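Local coordinates for protein LP04448p (Drosophila melanogaster, PDB 4QMH) that probably binds tubulin through its TOG domains and, as a member of the XMAP215 family, drives microtubule polymerization, at residues E36-L41 with P60-R65; H64-S69 with T76-C81; S178-L183 with D219-A224. All coordinates share one frame; numbering follows the deposited sequence.

Interaction 1 (E36-L41 with P60-R65); sequences EGLTKL and PALAHR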
ATOM      1  N   GLU A  36      16.722  17.218  -9.010  1.00 11.32           N
ATOM      2  CA  GLU A  36      17.861  17.720  -8.253  1.00 11.74           C
ATOM      3  C   GLU A  36      17.573  17.705  -6.758  1.00 10.47           C
ATOM      4  O   GLU A  36      18.458  17.408  -5.952  1.00 12.93           O
ATOM      5  CB  GLU A  36      18.247  19.124  -8.714  1.00 15.36           C
ATOM      6  CG  GLU A  36      18.776  19.181 -10.141  1.00 17.25           C
ATOM      7  CD  GLU A  36      20.062  18.397 -10.324  1.00 19.04           C
ATOM      8  OE1 GLU A  36      20.811  18.240  -9.335  1.00 22.32           O
ATOM      9  OE2 GLU A  36      20.327  17.950 -11.459  1.00 26.43           O
ATOM     10  N   GLY A  37      16.339  18.032  -6.388  1.00 10.60           N
ATOM     11  CA  GLY A  37      15.927  17.976  -4.999  1.00  9.36           C
ATOM     12  C   GLY A  37      16.001  16.564  -4.469  1.00  7.84           C
ATOM     13  O   GLY A  37      16.514  16.321  -3.377  1.00  9.75           O
ATOM     14  N   LEU A  38      15.469  15.618  -5.236  1.00  8.58           N
ATOM     15  CA  LEU A  38      15.530  14.222  -4.820  1.00  8.83           C
ATOM     16  C   LEU A  38      16.976  13.745  -4.741  1.00  7.81           C
ATOM     17  O   LEU A  38      17.311  12.940  -3.878  1.00 10.96           O
ATOM     18  CB  LEU A  38      14.721  13.339  -5.768  1.00 10.03           C
ATOM     19  CG  LEU A  38      13.226  13.655  -5.818  1.00 11.02           C
ATOM     20  CD1 LEU A  38      12.540  12.758  -6.850  1.00 11.12           C
ATOM     21  CD2 LEU A  38      12.607  13.485  -4.456  1.00 12.45           C
ATOM     22  N   THR A  39      17.836  14.256  -5.620  1.00 10.66           N
ATOM     23  CA  THR A  39      19.248  13.870  -5.585  1.00 13.57           C
ATOM     24  C   THR A  39      19.878  14.285  -4.264  1.00 11.74           C
ATOM     25  O   THR A  39      20.621  13.512  -3.650  1.00 12.53           O
ATOM     26  CB  THR A  39      20.039  14.460  -6.758  1.00 13.66           C
ATOM     27  OG1 THR A  39      19.621  13.818  -7.964  1.00 16.57           O
ATOM     28  CG2 THR A  39      21.537  14.220  -6.577  1.00 16.63           C
ATOM     29  N   LYS A  40      19.569  15.497  -3.820  1.00  8.37           N
ATOM     30  CA  LYS A  40      20.082  15.990  -2.541  1.00  8.38           C
ATOM     31  C   LYS A  40      19.528  15.158  -1.388  1.00 11.48           C
ATOM     32  O   LYS A  40      20.255  14.828  -0.451  1.00 12.97           O
ATOM     33  CB  LYS A  40      19.720  17.460  -2.331  1.00  8.68           C
ATOM     34  CG  LYS A  40      20.442  18.436  -3.276  1.00 10.53           C
ATOM     35  CD  LYS A  40      20.025  19.869  -2.965  1.00 16.24           C
ATOM     36  CE  LYS A  40      20.786  20.878  -3.801  1.00 19.12           C
ATOM     37  NZ  LYS A  40      20.380  20.856  -5.226  1.00 16.80           N
ATOM     38  N   LEU A  41      18.239  14.822  -1.475  1.00 10.76           N
ATOM     39  CA  LEU A  41      17.567  14.032  -0.451  1.00  9.49           C
ATOM     40  C   LEU A  41      18.199  12.653  -0.302  1.00  7.55           C
ATOM     41  O   LEU A  41      18.419  12.173   0.807  1.00  8.78           O
ATOM     42  CB  LEU A  41      16.077  13.883  -0.792  1.00  6.14           C
ATOM     43  CG  LEU A  41      15.327  13.010   0.215  1.00  7.79           C
ATOM     44  CD1 LEU A  41      15.407  13.596   1.614  1.00 13.19           C
ATOM     45  CD2 LEU A  41      13.895  12.843  -0.209  1.00  7.85           C
ATOM     46  N   PRO A  60       4.660  14.301   3.441  1.00 11.20           N
ATOM     47  CA  PRO A  60       3.675  14.788   2.471  1.00 14.94           C
ATOM     48  C   PRO A  60       4.341  15.239   1.168  1.00 12.55           C
ATOM     49  O   PRO A  60       3.776  15.062   0.085  1.00 12.91           O
ATOM     50  CB  PRO A  60       3.025  15.974   3.187  1.00 16.19           C
ATOM     51  CG  PRO A  60       3.314  15.767   4.642  1.00 21.80           C
ATOM     52  CD  PRO A  60       4.632  15.060   4.703  1.00 15.83           C
ATOM     53  N   ALA A  61       5.544  15.789   1.280  1.00 11.33           N
ATOM     54  CA  ALA A  61       6.305  16.199   0.104  1.00 10.45           C
ATOM     55  C   ALA A  61       6.593  15.002  -0.797  1.00 11.18           C
ATOM     56  O   ALA A  61       6.405  15.078  -2.007  1.00 10.10           O
ATOM     57  CB  ALA A  61       7.600  16.879   0.514  1.00  9.77           C
ATOM     58  N   LEU A  62       7.048  13.900  -0.199  1.00  8.04           N
ATOM     59  CA  LEU A  62       7.302  12.681  -0.971  1.00  5.36           C
ATOM     60  C   LEU A  62       6.032  12.086  -1.562  1.00  7.50           C
ATOM     61  O   LEU A  62       6.059  11.516  -2.655  1.00  8.73           O
ATOM     62  CB  LEU A  62       8.006  11.620  -0.123  1.00  6.24           C
ATOM     63  CG  LEU A  62       9.471  11.891   0.214  1.00  8.44           C
ATOM     64  CD1 LEU A  62       9.992  10.823   1.157  1.00 12.37           C
ATOM     65  CD2 LEU A  62      10.285  11.912  -1.074  1.00 10.82           C
ATOM     66  N   ALA A  63       4.927  12.216  -0.841  1.00 12.20           N
ATOM     67  CA  ALA A  63       3.654  11.688  -1.323  1.00 12.85           C
ATOM     68  C   ALA A  63       3.282  12.315  -2.675  1.00  9.34           C
ATOM     69  O   ALA A  63       2.880  11.609  -3.616  1.00 11.38           O
ATOM     70  CB  ALA A  63       2.565  11.916  -0.290  1.00 10.36           C
ATOM     71  N   HIS A  64       3.453  13.626  -2.785  1.00 11.77           N
ATOM     72  CA  HIS A  64       3.208  14.300  -4.054  1.00 14.93           C
ATOM     73  C   HIS A  64       4.128  13.773  -5.162  1.00 12.17           C
ATOM     74  O   HIS A  64       3.718  13.634  -6.321  1.00 13.81           O
ATOM     75  CB  HIS A  64       3.387  15.812  -3.909  1.00 12.67           C
ATOM     76  CG  HIS A  64       2.235  16.506  -3.256  1.00 26.99           C
ATOM     77  ND1 HIS A  64       2.259  16.908  -1.938  1.00 35.45           N
ATOM     78  CD2 HIS A  64       1.032  16.889  -3.744  1.00 31.51           C
ATOM     79  CE1 HIS A  64       1.117  17.502  -1.640  1.00 40.93           C
ATOM     80  NE2 HIS A  64       0.354  17.502  -2.718  1.00 36.63           N
ATOM     81  N   ARG A  65       5.384  13.491  -4.821  1.00  9.43           N
ATOM     82  CA  ARG A  65       6.314  13.010  -5.844  1.00  8.29           C
ATOM     83  C   ARG A  65       6.025  11.570  -6.286  1.00  8.06           C
ATOM     84  O   ARG A  65       6.322  11.186  -7.416  1.00  8.39           O
ATOM     85  CB  ARG A  65       7.771  13.182  -5.373  1.00  5.60           C
ATOM     86  CG  ARG A  65       8.098  14.626  -4.957  1.00  7.27           C
ATOM     87  CD  ARG A  65       8.367  15.593  -6.126  1.00 10.22           C
ATOM     88  NE  ARG A  65       7.211  15.849  -6.985  1.00  9.24           N
ATOM     89  CZ  ARG A  65       6.255  16.741  -6.736  1.00 17.39           C
ATOM     90  NH1 ARG A  65       6.289  17.484  -5.636  1.00 16.25           N
ATOM     91  NH2 ARG A  65       5.263  16.904  -7.605  1.00 19.66           N
TER
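Pro60 O is gripped twice by His64, on the helix whose Leu62 meets Leu38 and Leu41 of 36-41. The backbone N of His64 reaches this oxygen at 3.2 Å, as the ordinary helical bond. His64 ND1 adds a second bond at 3.1 Å. The two donors come from opposite faces of the carbonyl plane. The ND1 bond is bent, with 136° at the hydrogen, and the oxygen also lies out of the imidazole plane. This pairing restrains the ring beside its own helix, away from the segment 36-41.

The contact between the segments is apolar and made by three buried leucines. Leu62 CD2 meets Leu41 CD2 at 3.8 Å, methyl to methyl. Leu38 CD2 is a looser neighbour, 4.4 Å from Leu62 CD2. Leu41 CG stands anti to its backbone N (chi1 177°), which carries CD2 across toward the other helix. Helices 31-48 and 58-66 run roughly antiparallel here, within the all-helical TOG domain, a fold built from HEAT repeats. The backbones stay well apart, with Leu38 CA and Leu62 CA 9.2 Å from each other, and the two segments bury 130 Å² between them. Helix 71-88 fills in beside them: Thr77 and Ile80 touch Leu38, and Ile80 also touches Leu41. Leu62 reaches on to Leu99 of helix 96-106.

Interaction 2 (H64-S69 with T76-C81); sequences HRLVDS and TTLAIC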
ATOM      1  N   HIS A  64       3.453  13.626  -2.785  1.00 11.77           N
ATOM      2  CA  HIS A  64       3.208  14.300  -4.054  1.00 14.93           C
ATOM      3  C   HIS A  64       4.128  13.773  -5.162  1.00 12.17           C
ATOM      4  O   HIS A  64       3.718  13.634  -6.321  1.00 13.81           O
ATOM      5  CB  HIS A  64       3.387  15.812  -3.909  1.00 12.67           C
ATOM      6  CG  HIS A  64       2.235  16.506  -3.256  1.00 26.99           C
ATOM      7  ND1 HIS A  64       2.259  16.908  -1.938  1.00 35.45           N
ATOM      8  CD2 HIS A  64       1.032  16.889  -3.744  1.00 31.51           C
ATOM      9  CE1 HIS A  64       1.117  17.502  -1.640  1.00 40.93           C
ATOM     10  NE2 HIS A  64       0.354  17.502  -2.718  1.00 36.63           N
ATOM     11  N   ARG A  65       5.384  13.491  -4.821  1.00  9.43           N
ATOM     12  CA  ARG A  65       6.314  13.010  -5.844  1.00  8.29           C
ATOM     13  C   ARG A  65       6.025  11.570  -6.286  1.00  8.06           C
ATOM     14  O   ARG A  65       6.322  11.186  -7.416  1.00  8.39           O
ATOM     15  CB  ARG A  65       7.771  13.182  -5.373  1.00  5.60           C
ATOM     16  CG  ARG A  65       8.098  14.626  -4.957  1.00  7.27           C
ATOM     17  CD  ARG A  65       8.367  15.593  -6.126  1.00 10.22           C
ATOM     18  NE  ARG A  65       7.211  15.849  -6.985  1.00  9.24           N
ATOM     19  CZ  ARG A  65       6.255  16.741  -6.736  1.00 17.39           C
ATOM     20  NH1 ARG A  65       6.289  17.484  -5.636  1.00 16.25           N
ATOM     21  NH2 ARG A  65       5.263  16.904  -7.605  1.00 19.66           N
ATOM     22  N   LEU A  66       5.431  10.771  -5.399  1.00  8.95           N
ATOM     23  CA  LEU A  66       5.048   9.408  -5.752  1.00  9.59           C
ATOM     24  C   LEU A  66       4.012   9.415  -6.874  1.00  7.54           C
ATOM     25  O   LEU A  66       3.932   8.462  -7.649  1.00 12.36           O
ATOM     26  CB  LEU A  66       4.474   8.680  -4.525  1.00 12.62           C
ATOM     27  CG  LEU A  66       5.485   8.189  -3.484  1.00  6.49           C
ATOM     28  CD1 LEU A  66       4.785   7.673  -2.232  1.00  6.92           C
ATOM     29  CD2 LEU A  66       6.344   7.100  -4.098  1.00  9.78           C
ATOM     30  N   VAL A  67       3.216  10.483  -6.919  1.00 10.58           N
ATOM     31  CA  VAL A  67       2.197  10.665  -7.964  1.00 11.56           C
ATOM     32  C   VAL A  67       2.552  11.824  -8.897  1.00 10.78           C
ATOM     33  O   VAL A  67       1.683  12.544  -9.399  1.00 12.03           O
ATOM     34  CB  VAL A  67       0.786  10.888  -7.361  1.00 14.31           C
ATOM     35  CG1 VAL A  67       0.393   9.694  -6.513  1.00 18.19           C
ATOM     36  CG2 VAL A  67       0.717  12.180  -6.548  1.00 14.88           C
ATOM     37  N   ASP A  68       3.850  12.008  -9.116  1.00 12.38           N
ATOM     38  CA  ASP A  68       4.330  13.056 -10.006  1.00  8.77           C
ATOM     39  C   ASP A  68       3.828  12.814 -11.425  1.00 10.64           C
ATOM     40  O   ASP A  68       3.651  11.674 -11.844  1.00 12.94           O
ATOM     41  CB  ASP A  68       5.860  13.066  -9.999  1.00 10.79           C
ATOM     42  CG  ASP A  68       6.442  14.394 -10.452  1.00 11.08           C
ATOM     43  OD1 ASP A  68       6.594  14.597 -11.672  1.00 11.48           O
ATOM     44  OD2 ASP A  68       6.766  15.222  -9.581  1.00 10.44           O
ATOM     45  N   SER A  69       3.642  13.891 -12.181  1.00 15.90           N
ATOM     46  CA  SER A  69       3.217  13.762 -13.569  1.00 14.42           C
ATOM     47  C   SER A  69       4.370  13.305 -14.472  1.00 15.30           C
ATOM     48  O   SER A  69       4.158  12.839 -15.590  1.00 16.81           O
ATOM     49  CB  SER A  69       2.613  15.074 -14.063  1.00 18.72           C
ATOM     50  OG  SER A  69       3.539  16.136 -13.908  1.00 19.35           O
ATOM     51  N   THR A  76      11.870   7.483  -9.280  1.00  8.82           N
ATOM     52  CA  THR A  76      12.959   7.845  -8.385  1.00 11.24           C
ATOM     53  C   THR A  76      12.444   7.929  -6.952  1.00  9.59           C
ATOM     54  O   THR A  76      13.117   7.496  -6.001  1.00 11.16           O
ATOM     55  CB  THR A  76      13.607   9.182  -8.800  1.00 11.89           C
ATOM     56  OG1 THR A  76      14.207   9.026 -10.096  1.00 14.78           O
ATOM     57  CG2 THR A  76      14.694   9.592  -7.798  1.00 12.15           C
ATOM     58  N   THR A  77      11.248   8.484  -6.797  1.00  7.35           N
ATOM     59  CA  THR A  77      10.650   8.647  -5.477  1.00  8.05           C
ATOM     60  C   THR A  77      10.369   7.293  -4.816  1.00  9.64           C
ATOM     61  O   THR A  77      10.560   7.138  -3.610  1.00  8.23           O
ATOM     62  CB  THR A  77       9.387   9.546  -5.530  1.00  7.32           C
ATOM     63  OG1 THR A  77       9.726  10.812  -6.113  1.00  7.92           O
ATOM     64  CG2 THR A  77       8.800   9.759  -4.158  1.00  9.57           C
ATOM     65  N   LEU A  78       9.937   6.297  -5.592  1.00  8.92           N
ATOM     66  CA  LEU A  78       9.752   4.961  -5.027  1.00  7.70           C
ATOM     67  C   LEU A  78      11.071   4.436  -4.462  1.00  9.14           C
ATOM     68  O   LEU A  78      11.105   3.910  -3.350  1.00  9.36           O
ATOM     69  CB  LEU A  78       9.185   3.984  -6.060  1.00  9.51           C
ATOM     70  CG  LEU A  78       7.719   4.204  -6.440  1.00 13.70           C
ATOM     71  CD1 LEU A  78       7.418   3.488  -7.759  1.00 13.32           C
ATOM     72  CD2 LEU A  78       6.763   3.745  -5.323  1.00 10.95           C
ATOM     73  N   ALA A  79      12.150   4.597  -5.229  1.00 10.51           N
ATOM     74  CA  ALA A  79      13.479   4.187  -4.782  1.00 11.25           C
ATOM     75  C   ALA A  79      13.855   4.901  -3.493  1.00 10.63           C
ATOM     76  O   ALA A  79      14.389   4.288  -2.566  1.00 10.92           O
ATOM     77  CB  ALA A  79      14.520   4.463  -5.871  1.00 12.94           C
ATOM     78  N   ILE A  80      13.594   6.203  -3.430  1.00  9.24           N
ATOM     79  CA  ILE A  80      13.898   6.954  -2.210  1.00  8.65           C
ATOM     80  C   ILE A  80      13.087   6.485  -1.008  1.00 11.84           C
ATOM     81  O   ILE A  80      13.604   6.405   0.109  1.00 10.69           O
ATOM     82  CB  ILE A  80      13.702   8.463  -2.416  1.00 12.76           C
ATOM     83  CG1 ILE A  80      14.831   9.013  -3.289  1.00 22.05           C
ATOM     84  CG2 ILE A  80      13.681   9.184  -1.075  1.00 10.70           C
ATOM     85  CD1 ILE A  80      14.569  10.409  -3.805  1.00 23.84           C
ATOM     86  N   CYS A  81      11.818   6.156  -1.229  1.00  9.05           N
ATOM     87  CA  CYS A  81      10.991   5.681  -0.128  1.00  7.94           C
ATOM     88  C   CYS A  81      11.488   4.338   0.391  1.00 11.39           C
ATOM     89  O   CYS A  81      11.416   4.074   1.583  1.00 10.37           O
ATOM     90  CB  CYS A  81       9.517   5.599  -0.530  1.00  9.58           C
ATOM     91  SG  CYS A  81       8.756   7.208  -0.720  1.00 10.47           S
TER
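Leu66 carries the apolar part of the contact. Its CD2 lies 3.6 Å from Thr77 CG2 and 3.6 Å from Leu78 CD2. The Leu66 and Leu78 side chains meet at about a right angle. Cys81 SG is more distant, 4.2 Å from Leu66 CD2. Thr77 CG2 is anti to the backbone N, and this turns the methyl to Leu66 while OG1 faces Arg65.

One polar atom is packed against carbon: Arg65 CB sits 3.2 Å from Thr77 OG1. The hydroxyl has its hydrogen bond within its own helix, to Ile73 O.

A salt bridge lies within 64-69. The Arg65 chain bends at chi2 (-79°) and chi3 (66°), which brings its guanidinium edge onto Asp68. Arg65 NE (2.7 Å) and NH2 (3.0 Å) grip Asp68 OD2 side-on, and that oxygen lies in the guanidinium plane. NE meets it nearly along the C-O axis, NH2 from above the carboxylate plane. Asp68 OD2 also bridges to Arg34 of helix 31-48. A leucine in place of Arg65 would probably leave Asp68 OD2 with Arg34 alone of the two arginines.

Helices 58-66 and 71-88 form a roughly antiparallel helical hairpin, as expected in the HEAT-type array of a TOG domain.

Interaction 3 (S178-L183 with D219-A224); sequences SMVPHL and DKQKPA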
ATOM      1  N   SER A 178     -14.521  -3.153   4.782  1.00 11.34           N
ATOM      2  CA  SER A 178     -14.631  -2.151   3.731  1.00 10.44           C
ATOM      3  C   SER A 178     -14.234  -2.700   2.358  1.00 10.47           C
ATOM      4  O   SER A 178     -14.600  -2.125   1.335  1.00 13.71           O
ATOM      5  CB  SER A 178     -13.808  -0.901   4.068  1.00  9.34           C
ATOM      6  OG  SER A 178     -12.418  -1.144   3.917  1.00  9.80           O
ATOM      7  N   MET A 179     -13.505  -3.813   2.347  1.00 10.92           N
ATOM      8  CA  MET A 179     -13.062  -4.427   1.094  1.00  6.84           C
ATOM      9  C   MET A 179     -14.128  -5.346   0.518  1.00  8.51           C
ATOM     10  O   MET A 179     -14.093  -5.699  -0.658  1.00 10.32           O
ATOM     11  CB  MET A 179     -11.787  -5.227   1.315  1.00  8.57           C
ATOM     12  CG  MET A 179     -10.656  -4.409   1.911  1.00  6.90           C
ATOM     13  SD  MET A 179      -9.263  -5.475   2.287  1.00 10.55           S
ATOM     14  CE  MET A 179      -8.298  -4.289   3.224  1.00  9.82           C
ATOM     15  N   VAL A 180     -15.073  -5.752   1.352  1.00  9.83           N
ATOM     16  CA  VAL A 180     -16.008  -6.802   0.943  1.00  9.24           C
ATOM     17  C   VAL A 180     -16.879  -6.455  -0.288  1.00  7.75           C
ATOM     18  O   VAL A 180     -17.059  -7.287  -1.179  1.00  9.81           O
ATOM     19  CB  VAL A 180     -16.866  -7.288   2.129  1.00  7.42           C
ATOM     20  CG1 VAL A 180     -17.997  -8.185   1.634  1.00 11.31           C
ATOM     21  CG2 VAL A 180     -16.003  -8.032   3.145  1.00 11.34           C
ATOM     22  N   PRO A 181     -17.414  -5.228  -0.360  1.00  9.58           N
ATOM     23  CA  PRO A 181     -18.176  -4.915  -1.579  1.00 10.59           C
ATOM     24  C   PRO A 181     -17.326  -5.029  -2.836  1.00 13.92           C
ATOM     25  O   PRO A 181     -17.827  -5.418  -3.898  1.00 13.06           O
ATOM     26  CB  PRO A 181     -18.605  -3.461  -1.358  1.00 11.23           C
ATOM     27  CG  PRO A 181     -18.644  -3.306   0.128  1.00 14.73           C
ATOM     28  CD  PRO A 181     -17.508  -4.154   0.642  1.00 13.52           C
ATOM     29  N   HIS A 182     -16.045  -4.704  -2.725  1.00 10.69           N
ATOM     30  CA  HIS A 182     -15.172  -4.748  -3.896  1.00  8.70           C
ATOM     31  C   HIS A 182     -14.835  -6.198  -4.206  1.00 12.57           C
ATOM     32  O   HIS A 182     -14.772  -6.589  -5.361  1.00 11.89           O
ATOM     33  CB  HIS A 182     -13.922  -3.914  -3.660  1.00  7.53           C
ATOM     34  CG  HIS A 182     -14.230  -2.524  -3.209  1.00 15.64           C
ATOM     35  ND1 HIS A 182     -14.825  -1.594  -4.033  1.00 24.51           N
ATOM     36  CD2 HIS A 182     -14.061  -1.915  -2.012  1.00 16.90           C
ATOM     37  CE1 HIS A 182     -14.994  -0.465  -3.367  1.00 24.67           C
ATOM     38  NE2 HIS A 182     -14.539  -0.633  -2.138  1.00 23.13           N
ATOM     39  N   LEU A 183     -14.654  -7.006  -3.168  1.00  9.40           N
ATOM     40  CA  LEU A 183     -14.416  -8.423  -3.382  1.00  7.36           C
ATOM     41  C   LEU A 183     -15.602  -9.027  -4.139  1.00 10.46           C
ATOM     42  O   LEU A 183     -15.424  -9.778  -5.100  1.00 10.72           O
ATOM     43  CB  LEU A 183     -14.260  -9.127  -2.040  1.00  7.15           C
ATOM     44  CG  LEU A 183     -14.048 -10.637  -2.118  1.00  6.36           C
ATOM     45  CD1 LEU A 183     -12.692 -10.936  -2.695  1.00  9.12           C
ATOM     46  CD2 LEU A 183     -14.160 -11.208  -0.717  1.00  8.45           C
ATOM     47  N   ASP A 219     -26.006 -10.989   2.124  1.00 18.53           N
ATOM     48  CA  ASP A 219     -27.449 -10.807   2.224  1.00 19.92           C
ATOM     49  C   ASP A 219     -27.837  -9.329   2.289  1.00 21.45           C
ATOM     50  O   ASP A 219     -28.806  -8.912   1.660  1.00 26.30           O
ATOM     51  CB  ASP A 219     -27.995 -11.538   3.451  1.00 24.02           C
ATOM     52  CG  ASP A 219     -27.975 -13.042   3.290  1.00 30.73           C
ATOM     53  OD1 ASP A 219     -28.009 -13.520   2.135  1.00 34.80           O
ATOM     54  OD2 ASP A 219     -27.929 -13.748   4.320  1.00 37.79           O
ATOM     55  N   LYS A 220     -27.090  -8.548   3.058  1.00 22.38           N
ATOM     56  CA  LYS A 220     -27.420  -7.140   3.244  1.00 25.75           C
ATOM     57  C   LYS A 220     -27.153  -6.302   2.003  1.00 25.18           C
ATOM     58  O   LYS A 220     -27.973  -5.451   1.634  1.00 29.38           O
ATOM     59  CB  LYS A 220     -26.678  -6.545   4.439  1.00 31.36           C
ATOM     60  CG  LYS A 220     -26.808  -5.031   4.518  1.00 42.97           C
ATOM     61  CD  LYS A 220     -26.816  -4.518   5.951  1.00 52.23           C
ATOM     62  CE  LYS A 220     -25.456  -4.637   6.612  1.00 58.46           C
ATOM     63  NZ  LYS A 220     -25.427  -3.978   7.959  1.00 60.96           N
ATOM     64  N   GLN A 221     -26.017  -6.549   1.353  1.00 20.06           N
ATOM     65  CA  GLN A 221     -25.588  -5.719   0.238  1.00 21.81           C
ATOM     66  C   GLN A 221     -26.282  -6.101  -1.072  1.00 20.04           C
ATOM     67  O   GLN A 221     -26.351  -5.300  -2.011  1.00 26.72           O
ATOM     68  CB  GLN A 221     -24.058  -5.771   0.108  1.00 21.79           C
ATOM     69  CG  GLN A 221     -23.353  -5.213   1.355  1.00 23.65           C
ATOM     70  CD  GLN A 221     -21.860  -5.476   1.388  1.00 25.12           C
ATOM     71  OE1 GLN A 221     -21.263  -5.883   0.392  1.00 26.09           O
ATOM     72  NE2 GLN A 221     -21.246  -5.239   2.544  1.00 24.59           N
ATOM     73  N   LYS A 222     -26.803  -7.323  -1.134  1.00 19.83           N
ATOM     74  CA  LYS A 222     -27.543  -7.773  -2.305  1.00 25.40           C
ATOM     75  C   LYS A 222     -26.804  -7.493  -3.610  1.00 32.48           C
ATOM     76  O   LYS A 222     -27.384  -6.937  -4.548  1.00 26.62           O
ATOM     77  CB  LYS A 222     -28.916  -7.102  -2.355  1.00 30.63           C
ATOM     78  CG  LYS A 222     -29.790  -7.356  -1.142  1.00 32.02           C
ATOM     79  CD  LYS A 222     -31.148  -6.686  -1.322  1.00 33.03           C
ATOM     80  CE  LYS A 222     -32.132  -7.157  -0.270  1.00 39.65           C
ATOM     81  NZ  LYS A 222     -31.723  -6.762   1.091  1.00 46.52           N
ATOM     82  N   PRO A 223     -25.519  -7.878  -3.691  1.00 22.64           N
ATOM     83  CA  PRO A 223     -24.838  -7.640  -4.963  1.00 16.97           C
ATOM     84  C   PRO A 223     -25.397  -8.576  -6.030  1.00 18.68           C
ATOM     85  O   PRO A 223     -26.120  -9.516  -5.706  1.00 22.69           O
ATOM     86  CB  PRO A 223     -23.383  -8.014  -4.650  1.00 20.97           C
ATOM     87  CG  PRO A 223     -23.509  -9.063  -3.602  1.00 18.62           C
ATOM     88  CD  PRO A 223     -24.677  -8.641  -2.752  1.00 23.32           C
ATOM     89  N   ALA A 224     -25.070  -8.304  -7.288  1.00 25.11           N
ATOM     90  CA  ALA A 224     -25.423  -9.185  -8.387  1.00 23.78           C
ATOM     91  C   ALA A 224     -24.634 -10.485  -8.270  1.00 24.24           C
ATOM     92  O   ALA A 224     -23.584 -10.524  -7.614  1.00 20.85           O
ATOM     93  CB  ALA A 224     -25.120  -8.501  -9.716  1.00 22.77           C
TER
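The flat amide of Gln221 has Pro181 CG to one side of its plane and Val180 CG1 to the other, both beyond its outer end. Pro181 CG is the nearer, 3.7 Å from Gln221 OE1 and 4.0 Å from Gln221 NE2. Val180 CG1 lies 4.2 Å from Gln221 OE1. Pro181 CA is also close, 3.8 Å from Gln221 OE1. The glutamine crosses both side chains at about a right angle, and its OE1 makes the closest approaches.

Gln221 gets there by being long. Its CG is anti to the carbonyl carbon (chi1 -62°), and the chain beyond CG is extended. The amide thus spans from the last turn of helix 211-221 to helix 173-186. Helix 211-221 ends here: Lys222 follows with a positive phi of 49°. Helix 173-186 is kinked at Pro181. Pro181 has no N-H to give to the turn before. His182 N makes only a weak bond to Met179 O, whereas Leu183 N bonds to that oxygen at 2.9 Å.

Deeper packing joins the same two helices in this part of the TOG domain, with Val180 on Ala217 and Leu183 on Met214. Gln221 and Pro181 are exposed, and the two segments bury 97 Å². No hydrogen bond links them. A polar amide resting against C-H groups implies a modest, weakly directional contact at the exposed edge of the packing between helices 173-186 and 211-221.

Overall arrangement
Interactions 1 and 2 are neighbours, with centres 7 Å apart. Both use helix 58-66 and share His64 and Arg65. Interaction 2 begins on the stretch where interaction 1 ends. They also touch: Leu38 CD1 lies 3.5 Å from Thr77 OG1. Helices 31-48, 58-66 and 71-88 thus pack against one another. Interaction 3 comes later in the chain, on the opposite side of the chain's centre. Its centre is about 39 Å from that of interaction 1 and about 33 Å from that of interaction 2, with no contact. It spans a longer stretch of chain, with helix 192-209 between its helices, 173-186 and 211-221. The three fit an elongated helical array, as in other TOG domains.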